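Local coordinates for acetyl-CoA acetyltransferase A (PDB 6BJA), which catalyses acetyl transfer to and from coenzyme A, probably as a thiolase that makes or cleaves 3-ketoacyl-CoA in lipid metabolism through an acyl-enzyme thioester, at residues Leu36-Thr41 / Ile78-Pro83; Tyr113-Val118 / Gly268-Glu273; Gly259-Val264 / Ile364-Val369; Ala318-Asn323 / Lys342-Arg347. One frame throughout, in Å; residues are numbered along the deposited sequence.

Contact 1 of 4, residues Leu36-Thr41 / Ile78-Pro83; sequences LGIVVT and IASEIP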
# COMPACT_ATOMS: atom_id res chain seq x y z
N LEU A 36 -20.13 17.49 1.78
CA LEU A 36 -21.50 17.26 2.19
C LEU A 36 -21.86 18.13 3.40
O LEU A 36 -23.00 18.57 3.55
CB LEU A 36 -21.72 15.78 2.52
CG LEU A 36 -21.48 14.77 1.40
CD1 LEU A 36 -21.62 13.35 1.92
CD2 LEU A 36 -22.47 15.02 0.25
N GLY A 37 -20.89 18.34 4.27
CA GLY A 37 -21.08 19.17 5.45
C GLY A 37 -21.35 20.61 5.05
O GLY A 37 -22.18 21.29 5.65
N ILE A 38 -20.67 21.08 4.01
CA ILE A 38 -20.93 22.42 3.51
C ILE A 38 -22.35 22.53 2.94
O ILE A 38 -23.05 23.53 3.18
CB ILE A 38 -19.89 22.81 2.44
CG1 ILE A 38 -18.50 22.92 3.06
CG2 ILE A 38 -20.27 24.14 1.74
CD1 ILE A 38 -17.38 22.82 2.04
N VAL A 39 -22.81 21.51 2.22
CA VAL A 39 -24.16 21.55 1.66
C VAL A 39 -25.16 21.78 2.77
O VAL A 39 -25.99 22.68 2.66
CB VAL A 39 -24.50 20.26 0.90
CG1 VAL A 39 -25.99 20.19 0.52
CG2 VAL A 39 -23.66 20.15 -0.33
N VAL A 40 -25.10 20.96 3.84
CA VAL A 40 -26.15 21.07 4.84
C VAL A 40 -25.96 22.28 5.76
O VAL A 40 -26.93 22.84 6.25
CB VAL A 40 -26.31 19.79 5.68
CG1 VAL A 40 -26.86 18.68 4.80
CG2 VAL A 40 -24.99 19.36 6.34
N THR A 41 -24.71 22.71 5.96
CA THR A 41 -24.49 23.88 6.78
C THR A 41 -25.03 25.12 6.08
O THR A 41 -25.74 25.91 6.69
CB THR A 41 -22.99 24.05 7.09
OG1 THR A 41 -22.56 22.91 7.85
CG2 THR A 41 -22.71 25.30 7.91
N ILE A 78 -15.57 27.58 7.35
CA ILE A 78 -15.00 28.62 6.48
C ILE A 78 -15.64 28.60 5.10
O ILE A 78 -16.01 29.67 4.54
CB ILE A 78 -13.47 28.47 6.38
CG1 ILE A 78 -12.84 28.92 7.69
CG2 ILE A 78 -12.91 29.30 5.20
CD1 ILE A 78 -11.34 28.71 7.77
N ALA A 79 -15.82 27.40 4.53
CA ALA A 79 -16.40 27.28 3.19
C ALA A 79 -17.89 27.61 3.16
O ALA A 79 -18.44 27.91 2.08
CB ALA A 79 -16.17 25.89 2.65
N SER A 80 -18.51 27.64 4.33
CA SER A 80 -19.91 28.03 4.48
C SER A 80 -20.09 29.52 4.80
O SER A 80 -21.19 29.97 5.14
CB SER A 80 -20.58 27.18 5.57
OG SER A 80 -20.53 25.81 5.23
N GLU A 81 -19.00 30.30 4.68
CA GLU A 81 -18.99 31.74 4.93
C GLU A 81 -19.32 32.13 6.38
O GLU A 81 -19.79 33.22 6.66
CB GLU A 81 -19.95 32.43 3.95
CG GLU A 81 -19.54 32.17 2.50
CD GLU A 81 -20.35 32.97 1.49
OE1 GLU A 81 -21.56 33.17 1.72
OE2 GLU A 81 -19.77 33.40 0.47
N ILE A 82 -19.06 31.23 7.31
CA ILE A 82 -19.14 31.54 8.73
C ILE A 82 -17.85 32.30 9.09
O ILE A 82 -16.80 31.98 8.56
CB ILE A 82 -19.33 30.26 9.54
CG1 ILE A 82 -20.70 29.67 9.21
CG2 ILE A 82 -19.24 30.50 11.03
CD1 ILE A 82 -20.91 28.26 9.79
N PRO A 83 -17.94 33.30 9.99
CA PRO A 83 -16.76 34.15 10.26
C PRO A 83 -15.57 33.36 10.75
O PRO A 83 -15.72 32.35 11.45
CB PRO A 83 -17.25 35.09 11.35
CG PRO A 83 -18.71 35.19 11.13
CD PRO A 83 -19.12 33.80 10.71

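Contact 2 of 4, residues Tyr113-Val118 / Gly268-Glu273; sequences YRRIVV and GEVVQE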
# COMPACT_ATOMS: atom_id res chain seq x y z
N TYR A 113 -22.76 30.87 27.13
CA TYR A 113 -21.54 31.14 26.39
C TYR A 113 -21.83 31.55 24.96
O TYR A 113 -21.21 32.48 24.43
CB TYR A 113 -20.63 29.93 26.40
CG TYR A 113 -19.30 30.11 25.74
CD1 TYR A 113 -18.48 31.19 26.06
CD2 TYR A 113 -18.80 29.16 24.87
CE1 TYR A 113 -17.25 31.34 25.48
CE2 TYR A 113 -17.57 29.29 24.29
CZ TYR A 113 -16.79 30.39 24.60
OH TYR A 113 -15.56 30.53 24.03
N ARG A 114 -22.77 30.83 24.35
CA ARG A 114 -23.18 31.10 22.96
C ARG A 114 -24.66 31.43 22.85
O ARG A 114 -25.47 31.04 23.70
CB ARG A 114 -22.91 29.88 22.07
CG ARG A 114 -21.50 29.42 22.02
CD ARG A 114 -20.55 30.51 21.59
NE ARG A 114 -19.23 29.97 21.31
CZ ARG A 114 -18.17 30.71 21.00
NH1 ARG A 114 -18.29 32.03 20.90
NH2 ARG A 114 -17.01 30.14 20.75
N ARG A 115 -25.00 32.11 21.75
CA ARG A 115 -26.38 32.43 21.42
C ARG A 115 -26.87 31.64 20.21
O ARG A 115 -28.04 31.32 20.12
CB ARG A 115 -26.54 33.92 21.13
CG ARG A 115 -26.52 34.81 22.36
CD ARG A 115 -26.17 36.26 21.98
NE ARG A 115 -27.21 36.95 21.21
CZ ARG A 115 -28.21 37.64 21.75
NH1 ARG A 115 -29.10 38.24 20.98
NH2 ARG A 115 -28.34 37.73 23.07
N ILE A 116 -25.96 31.39 19.27
CA ILE A 116 -26.31 30.80 17.97
C ILE A 116 -25.21 29.84 17.53
O ILE A 116 -24.07 30.23 17.43
CB ILE A 116 -26.48 31.87 16.88
CG1 ILE A 116 -27.54 32.90 17.30
CG2 ILE A 116 -26.87 31.21 15.56
CD1 ILE A 116 -27.52 34.16 16.45
N VAL A 117 -25.56 28.58 17.27
CA VAL A 117 -24.56 27.66 16.77
C VAL A 117 -25.14 26.77 15.69
O VAL A 117 -26.37 26.65 15.57
CB VAL A 117 -23.98 26.75 17.87
CG1 VAL A 117 -23.45 27.57 19.07
CG2 VAL A 117 -24.98 25.78 18.33
N VAL A 118 -24.27 26.17 14.89
CA VAL A 118 -24.70 25.13 13.97
C VAL A 118 -24.08 23.80 14.41
O VAL A 118 -22.87 23.72 14.68
CB VAL A 118 -24.37 25.47 12.49
CG1 VAL A 118 -22.86 25.51 12.20
CG2 VAL A 118 -25.11 24.48 11.56
N GLY A 268 -33.34 31.51 23.39
CA GLY A 268 -34.59 32.23 23.50
C GLY A 268 -34.41 33.73 23.29
O GLY A 268 -35.27 34.38 22.69
N GLU A 269 -33.29 34.28 23.76
CA GLU A 269 -33.04 35.71 23.61
C GLU A 269 -32.94 36.09 22.13
O GLU A 269 -33.53 37.07 21.70
CB GLU A 269 -31.77 36.14 24.35
CG GLU A 269 -31.60 37.65 24.45
CD GLU A 269 -30.45 38.07 25.37
OE1 GLU A 269 -30.71 38.81 26.35
OE2 GLU A 269 -29.29 37.67 25.12
N VAL A 270 -32.20 35.30 21.35
CA VAL A 270 -32.09 35.52 19.91
C VAL A 270 -33.45 35.47 19.23
O VAL A 270 -33.79 36.29 18.36
CB VAL A 270 -31.16 34.47 19.27
CG1 VAL A 270 -31.29 34.48 17.74
CG2 VAL A 270 -29.75 34.73 19.69
N VAL A 271 -34.24 34.47 19.60
CA VAL A 271 -35.55 34.30 19.02
C VAL A 271 -36.41 35.53 19.29
O VAL A 271 -37.04 36.07 18.39
CB VAL A 271 -36.21 33.04 19.57
CG1 VAL A 271 -37.66 32.95 19.16
CG2 VAL A 271 -35.44 31.83 19.09
N GLN A 272 -36.41 35.99 20.54
CA GLN A 272 -37.22 37.14 20.92
C GLN A 272 -36.76 38.40 20.19
O GLN A 272 -37.57 39.11 19.57
CB GLN A 272 -37.15 37.35 22.44
CG GLN A 272 -38.25 36.63 23.24
CD GLN A 272 -37.81 35.28 23.82
OE1 GLN A 272 -37.25 35.22 24.93
NE2 GLN A 272 -38.07 34.20 23.09
N GLU A 273 -35.46 38.66 20.23
CA GLU A 273 -34.91 39.87 19.61
C GLU A 273 -35.10 39.90 18.10
O GLU A 273 -35.26 40.96 17.51
CB GLU A 273 -33.42 39.99 19.94
CG GLU A 273 -33.14 40.38 21.38
CD GLU A 273 -31.65 40.35 21.71
OE1 GLU A 273 -30.83 40.06 20.82
OE2 GLU A 273 -31.31 40.63 22.88

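Contact 3 of 4, residues Gly259-Val264 / Ile364-Val369; sequences GAAACV and IVVTLV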
# COMPACT_ATOMS: atom_id res chain seq x y z
N GLY A 259 -23.69 10.71 3.69
CA GLY A 259 -24.71 11.70 3.96
C GLY A 259 -24.35 12.68 5.04
O GLY A 259 -23.36 12.49 5.75
N ALA A 260 -25.15 13.74 5.17
CA ALA A 260 -24.96 14.76 6.19
C ALA A 260 -26.29 15.34 6.65
O ALA A 260 -27.30 15.25 5.96
CB ALA A 260 -24.03 15.86 5.68
N ALA A 261 -26.28 15.92 7.83
CA ALA A 261 -27.48 16.53 8.41
C ALA A 261 -27.07 17.63 9.37
O ALA A 261 -26.06 17.49 10.05
CB ALA A 261 -28.31 15.48 9.13
N ALA A 262 -27.87 18.69 9.43
CA ALA A 262 -27.50 19.88 10.22
C ALA A 262 -28.70 20.58 10.82
O ALA A 262 -29.77 20.63 10.19
CB ALA A 262 -26.72 20.90 9.34
N CYS A 263 -28.49 21.16 11.99
CA CYS A 263 -29.47 22.04 12.62
C CYS A 263 -28.81 23.32 13.07
O CYS A 263 -27.69 23.30 13.59
CB CYS A 263 -30.10 21.42 13.86
SG CYS A 263 -30.96 19.87 13.63
N VAL A 264 -29.51 24.45 12.91
CA VAL A 264 -29.09 25.68 13.57
C VAL A 264 -29.84 25.80 14.89
O VAL A 264 -31.06 25.67 14.91
CB VAL A 264 -29.33 26.91 12.68
CG1 VAL A 264 -29.13 28.21 13.45
CG2 VAL A 264 -28.42 26.87 11.50
N ILE A 364 -31.47 11.68 12.48
CA ILE A 364 -32.73 11.27 13.09
C ILE A 364 -33.43 12.41 13.83
O ILE A 364 -34.66 12.45 13.90
CB ILE A 364 -32.57 10.05 14.05
CG1 ILE A 364 -31.73 10.37 15.29
CG2 ILE A 364 -32.01 8.88 13.26
CD1 ILE A 364 -31.81 9.26 16.41
N VAL A 365 -32.68 13.39 14.32
CA VAL A 365 -33.30 14.58 14.88
C VAL A 365 -34.02 15.38 13.78
O VAL A 365 -35.15 15.86 13.98
CB VAL A 365 -32.28 15.48 15.59
CG1 VAL A 365 -32.89 16.81 15.99
CG2 VAL A 365 -31.71 14.77 16.82
N VAL A 366 -33.38 15.53 12.62
CA VAL A 366 -34.02 16.19 11.49
C VAL A 366 -35.32 15.48 11.10
O VAL A 366 -36.36 16.12 10.97
CB VAL A 366 -33.05 16.26 10.28
CG1 VAL A 366 -33.80 16.74 9.03
CG2 VAL A 366 -31.88 17.18 10.59
N THR A 367 -35.28 14.16 10.94
CA THR A 367 -36.47 13.42 10.57
C THR A 367 -37.56 13.53 11.63
O THR A 367 -38.76 13.71 11.30
CB THR A 367 -36.10 11.97 10.30
OG1 THR A 367 -35.21 11.96 9.17
CG2 THR A 367 -37.31 11.12 9.99
N LEU A 368 -37.17 13.45 12.90
CA LEU A 368 -38.14 13.61 13.99
C LEU A 368 -38.82 14.98 13.94
O LEU A 368 -40.05 15.07 14.05
CB LEU A 368 -37.46 13.41 15.34
CG LEU A 368 -38.36 13.58 16.56
CD1 LEU A 368 -39.41 12.48 16.61
CD2 LEU A 368 -37.55 13.61 17.83
N VAL A 369 -38.02 16.03 13.84
CA VAL A 369 -38.54 17.39 13.87
C VAL A 369 -39.61 17.53 12.80
O VAL A 369 -40.69 18.07 13.05
CB VAL A 369 -37.40 18.42 13.67
CG1 VAL A 369 -37.96 19.80 13.27
CG2 VAL A 369 -36.57 18.53 14.94

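Contact 4 of 4, residues Ala318-Asn323 / Lys342-Arg347; sequences ALWEIN and KRVNVR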
# COMPACT_ATOMS: atom_id res chain seq x y z
N ALA A 318 -45.37 11.68 21.30
CA ALA A 318 -46.11 11.41 20.08
C ALA A 318 -45.35 10.51 19.10
O ALA A 318 -45.93 9.62 18.49
CB ALA A 318 -46.47 12.72 19.39
N LEU A 319 -44.06 10.80 18.92
CA LEU A 319 -43.24 10.09 17.95
C LEU A 319 -41.86 9.81 18.51
O LEU A 319 -41.33 10.61 19.27
CB LEU A 319 -43.06 10.89 16.67
CG LEU A 319 -44.29 11.06 15.78
CD1 LEU A 319 -43.88 11.97 14.61
CD2 LEU A 319 -44.83 9.74 15.27
N TRP A 320 -41.30 8.71 18.04
CA TRP A 320 -39.98 8.25 18.43
C TRP A 320 -39.13 8.04 17.20
O TRP A 320 -39.62 7.55 16.19
CB TRP A 320 -40.05 6.92 19.19
CG TRP A 320 -40.89 6.96 20.40
CD1 TRP A 320 -42.24 6.82 20.45
CD2 TRP A 320 -40.45 7.14 21.75
NE1 TRP A 320 -42.67 6.91 21.75
CE2 TRP A 320 -41.59 7.12 22.56
CE3 TRP A 320 -39.19 7.35 22.33
CZ2 TRP A 320 -41.51 7.27 23.95
CZ3 TRP A 320 -39.12 7.50 23.70
CH2 TRP A 320 -40.28 7.48 24.49
N GLU A 321 -37.85 8.42 17.31
CA GLU A 321 -36.84 7.97 16.37
C GLU A 321 -35.81 7.17 17.14
O GLU A 321 -35.16 7.73 18.04
CB GLU A 321 -36.15 9.13 15.64
CG GLU A 321 -36.97 9.77 14.56
CD GLU A 321 -37.11 8.94 13.30
OE1 GLU A 321 -36.11 8.35 12.84
OE2 GLU A 321 -38.21 8.90 12.72
N ILE A 322 -35.65 5.91 16.79
CA ILE A 322 -34.58 5.07 17.35
C ILE A 322 -33.70 4.66 16.19
O ILE A 322 -34.15 4.05 15.23
CB ILE A 322 -35.10 3.80 18.11
CG1 ILE A 322 -33.95 2.88 18.53
CG2 ILE A 322 -36.09 2.99 17.27
CD1 ILE A 322 -33.01 3.51 19.51
N ASN A 323 -32.43 5.06 16.22
CA ASN A 323 -31.61 4.78 15.06
C ASN A 323 -31.44 3.28 14.89
O ASN A 323 -31.07 2.57 15.84
CB ASN A 323 -30.24 5.47 15.14
CG ASN A 323 -29.46 5.36 13.84
OD1 ASN A 323 -28.33 4.87 13.80
ND2 ASN A 323 -30.07 5.81 12.77
N LYS A 342 -46.35 1.72 15.94
CA LYS A 342 -46.80 2.58 14.88
C LYS A 342 -46.37 4.03 15.13
O LYS A 342 -46.54 4.87 14.24
CB LYS A 342 -48.31 2.47 14.72
CG LYS A 342 -48.75 1.10 14.18
CD LYS A 342 -50.23 1.12 13.81
CE LYS A 342 -50.82 -0.27 13.61
NZ LYS A 342 -50.07 -1.06 12.60
N ARG A 343 -45.79 4.32 16.31
CA ARG A 343 -45.29 5.67 16.63
C ARG A 343 -43.79 5.76 16.56
O ARG A 343 -43.22 6.77 17.01
CB ARG A 343 -45.70 6.10 18.03
CG ARG A 343 -47.19 6.21 18.20
CD ARG A 343 -47.53 6.66 19.61
NE ARG A 343 -48.82 7.32 19.65
CZ ARG A 343 -49.22 8.13 20.63
NH1 ARG A 343 -48.43 8.37 21.67
NH2 ARG A 343 -50.42 8.69 20.56
N VAL A 344 -43.17 4.72 16.02
CA VAL A 344 -41.70 4.61 16.02
C VAL A 344 -41.16 4.56 14.58
O VAL A 344 -41.59 3.75 13.76
CB VAL A 344 -41.23 3.37 16.80
CG1 VAL A 344 -39.70 3.32 16.84
CG2 VAL A 344 -41.77 3.40 18.22
N ASN A 345 -40.22 5.45 14.28
CA ASN A 345 -39.61 5.55 12.96
C ASN A 345 -40.66 5.53 11.85
O ASN A 345 -40.63 4.69 10.97
CB ASN A 345 -38.61 4.41 12.74
CG ASN A 345 -37.45 4.47 13.71
OD1 ASN A 345 -37.35 5.40 14.51
ND2 ASN A 345 -36.57 3.47 13.66
N VAL A 346 -41.57 6.49 11.90
CA VAL A 346 -42.75 6.38 11.07
C VAL A 346 -42.48 6.57 9.57
O VAL A 346 -43.34 6.20 8.75
CB VAL A 346 -43.86 7.38 11.52
CG1 VAL A 346 -44.29 7.06 12.93
CG2 VAL A 346 -43.40 8.83 11.41
N ARG A 347 -41.32 7.13 9.23
CA ARG A 347 -40.92 7.29 7.85
C ARG A 347 -39.80 6.34 7.47
O ARG A 347 -39.16 6.48 6.43
CB ARG A 347 -40.57 8.76 7.59
CG ARG A 347 -41.87 9.55 7.53
CD ARG A 347 -41.69 11.03 7.65
NE ARG A 347 -43.00 11.63 7.89
CZ ARG A 347 -43.19 12.94 7.99
NH1 ARG A 347 -42.17 13.80 7.86
NH2 ARG A 347 -44.43 13.39 8.23
O HOH W 1 -40.89 8.57 13.89
O HOH W 2 -38.96 7.76 10.49
O HOH W 3 -34.45 6.40 13.50

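Contact 1 of 4, residues Leu36-Thr41 / Ile78-Pro83
Ile38 and Thr41, one helical turn apart on helix 33-48, meet the Schellman motif that ends helix 72-79 in the N-terminal half of the thiolase fold. The motif is defined by Ser77 O accepting from Ile82 N, by Ile78 O accepting from Glu81 N, and by the positive phi of Glu81 (63°). Ser80 is the first residue to leave helical geometry, and its CA comes 5.8 Å from Ile38 CA, the nearest backbone approach between the two segments.

The inner side, made by Thr41, Ser80 and Ile82, is buried but more loosely packed. Thr41 CG2 is anti to the backbone N, which turns the methyl across to Ser80, 3.5 Å from OG, while the tip of Ile82, CD1, reaches the same methyl at 3.9 Å. With the methyl used for packing, the hydroxyl is left to its own helix: Thr41 OG1 donates to Gly37 O over 2.8 Å, from above the carbonyl plane, and Thr41 N reaches that oxygen from the opposite face. Ser80 OG bonds to Ile76 O; across the contact it meets carbon atoms, Thr41 CG2 and CB and Ile38 CG2. Beyond the two segments, Thr41 touches Leu120 and Ile82 touches Val118, both of strand 116-124.

On the solvent side, where Ala79 is exposed and Ile38 partly so, the carbons are squeezed closest. Ile38 CG1 stands 3.8 Å from Ala79 CB, and the end of the same branch, Ile38 CD1, presses on that methyl at 3.4 Å, tighter than usual van der Waals contact.

Contact 2 of 4, residues Tyr113-Val118 / Gly268-Glu273
The guanidinium of Arg115 has Val270 CG2 over one face and two carboxylates of helix 268-274 at its edge. NH1 donates to Glu273 OE1 over 2.5 Å, a hydrogen-bonded salt bridge with an N-H...O angle of 133°. The acceptor lies close to the guanidinium plane, yet the nitrogen stands above the carboxylate plane, the two planes being 33° apart. This pairing would be expected to favour the charged form of Glu273. Glu269, one helical turn earlier, probably completes the salt-bridge network through NH2, although the atoms are modelled too close together for their geometry to be trusted.

The neighbouring Arg114 guanidinium has CE2 of Tyr113 3.2 Å above one face, toward the rim, and its NE is paired with Glu57. Tyr113 OH bonds to Glu287 of the second subunit.

Beneath the charges the contact is apolar. Val270 CG2 touches Arg115 CB at 3.6 Å; the bend at chi3 (69°) also brings Arg115 NE to 3.7 Å from the same methyl. That methyl meets Ile116 CG1 at 3.7 Å, the two side chains crossing at about a right angle.

The salt-bridge network therefore lies over a small apolar patch of Val270, Ile116 and the Arg115 stem, where strand 257-267 of the thiolase sheet ends in helix 268-274 and its antiparallel neighbour 116-124 begins.

Contact 3 of 4, residues Gly259-Val264 / Ile364-Val369
Val366 CG2 is the hub of this contact, touching three consecutive residues of strand 257-267. It lies 4.2 Å from Ala261 CB, 4.1 Å from the carbonyl oxygen Ala262 O, and 4.2 Å from Cys263 SG. The sulfur also meets the neighbouring helix residue, with Val365 CG1 4.3 Å away. Cys263 SG is anti to its own carbonyl carbon (chi1 -59°) and faces both valines, and the side chains of Ala261 and Cys263, two apart on the strand, leave it toward the helix. That of Ala262 points the other way, and only its backbone oxygen takes part here.

The next shell is set by the backbones. Strand 259-264 and helix 364-369 have axes 8.4 Å apart at closest approach, with their N-to-C directions at 61°, so the helix crosses the strand steeply and presents only Val365 and Val366 to it. Strand 257-267 is fixed from both sides, Ala261 bonding through its backbone to Gly121 and Ala262 to Val17.

Farther out, helix 357-371 touches strands of both halves, 11-23 through Val366 and 388-396 through Val365. It thus lies in the buried layer between them, with helix 33-48 on the other face of strand 257-267, consistent with the alpha-beta-alpha-beta-alpha thiolase fold. The predicted proton acceptor His355 is nearby but not in contact, its side chain about 11 Å from that of Ala261.

All five touching residues are buried, and their spacing is generous. The join consequently rests here on dispersion and exclusion of water, without directional bonds or close interlocking.

Contact 4 of 4, residues Ala318-Asn323 / Lys342-Arg347
Four hydrogen bonds link strand 319-322 to the irregular segment 342-347, two of them between backbones around a single beta bridge, Trp320 with Val344. Trp320 N donates to Arg343 O at 2.9 Å, and Asn345 N to Trp320 O (168°). The other two come from the Asn345 amide, which continues the pairing as a backbone would: OD1 accepts from Ile322 N in the carbonyl plane, on a lone pair, and ND2 donates to Ile322 O at 2.9 Å. ND2 also bonds to Glu324.

Among apolar contacts, Ile322 CG2 meets Val344 CG1 at 3.7 Å, the side chains lying side by side, while Leu319 CD2 touches Val346 CG1 at 3.6 Å across a right angle. Separately, the aliphatic stem of Arg343 runs past the Ala318 carbonyl, and its guanidinium has Ala318 CA over one face.

Water serves the Glu321 carboxylate. One molecule donates to OE2 and Trp320 O and accepts from Val346 N; a second joins OE2 to Arg347 N (2.7 Å).

The loop thus pairs with edge strand 319-322 by one bridge, which the Asn345 amide prolongs, beside the probable active site: the side chains of Ile322 and Cys383, a predicted proton acceptor, are about 6 Å apart. The buried Glu321 carboxylate is probably stabilised as an anion by the two waters at OE2.

Overall arrangement
From the N terminus, contact 1 closes first, bringing helix 33-48 back to the end of helix 72-79. Contact 2 opens only afterwards, at the start of strand 116-124, and its long loop ends on helix 268-274. Contact 3 crosses it: strand 257-267 departs just before that helix, and its partner lies on helix 357-371, in the C-terminal part of the chain. Contact 4 is nested within this last loop, adding segment 342-347 to edge strand 319-322. Contacts 2, 3 and 4 reach one mixed sheet; contact 1 lies against it, touching contacts 2 and 3. Contacts 3 and 4 meet at Glu321, whereas contacts 1 and 4, about 30 Å apart between centres, do not touch.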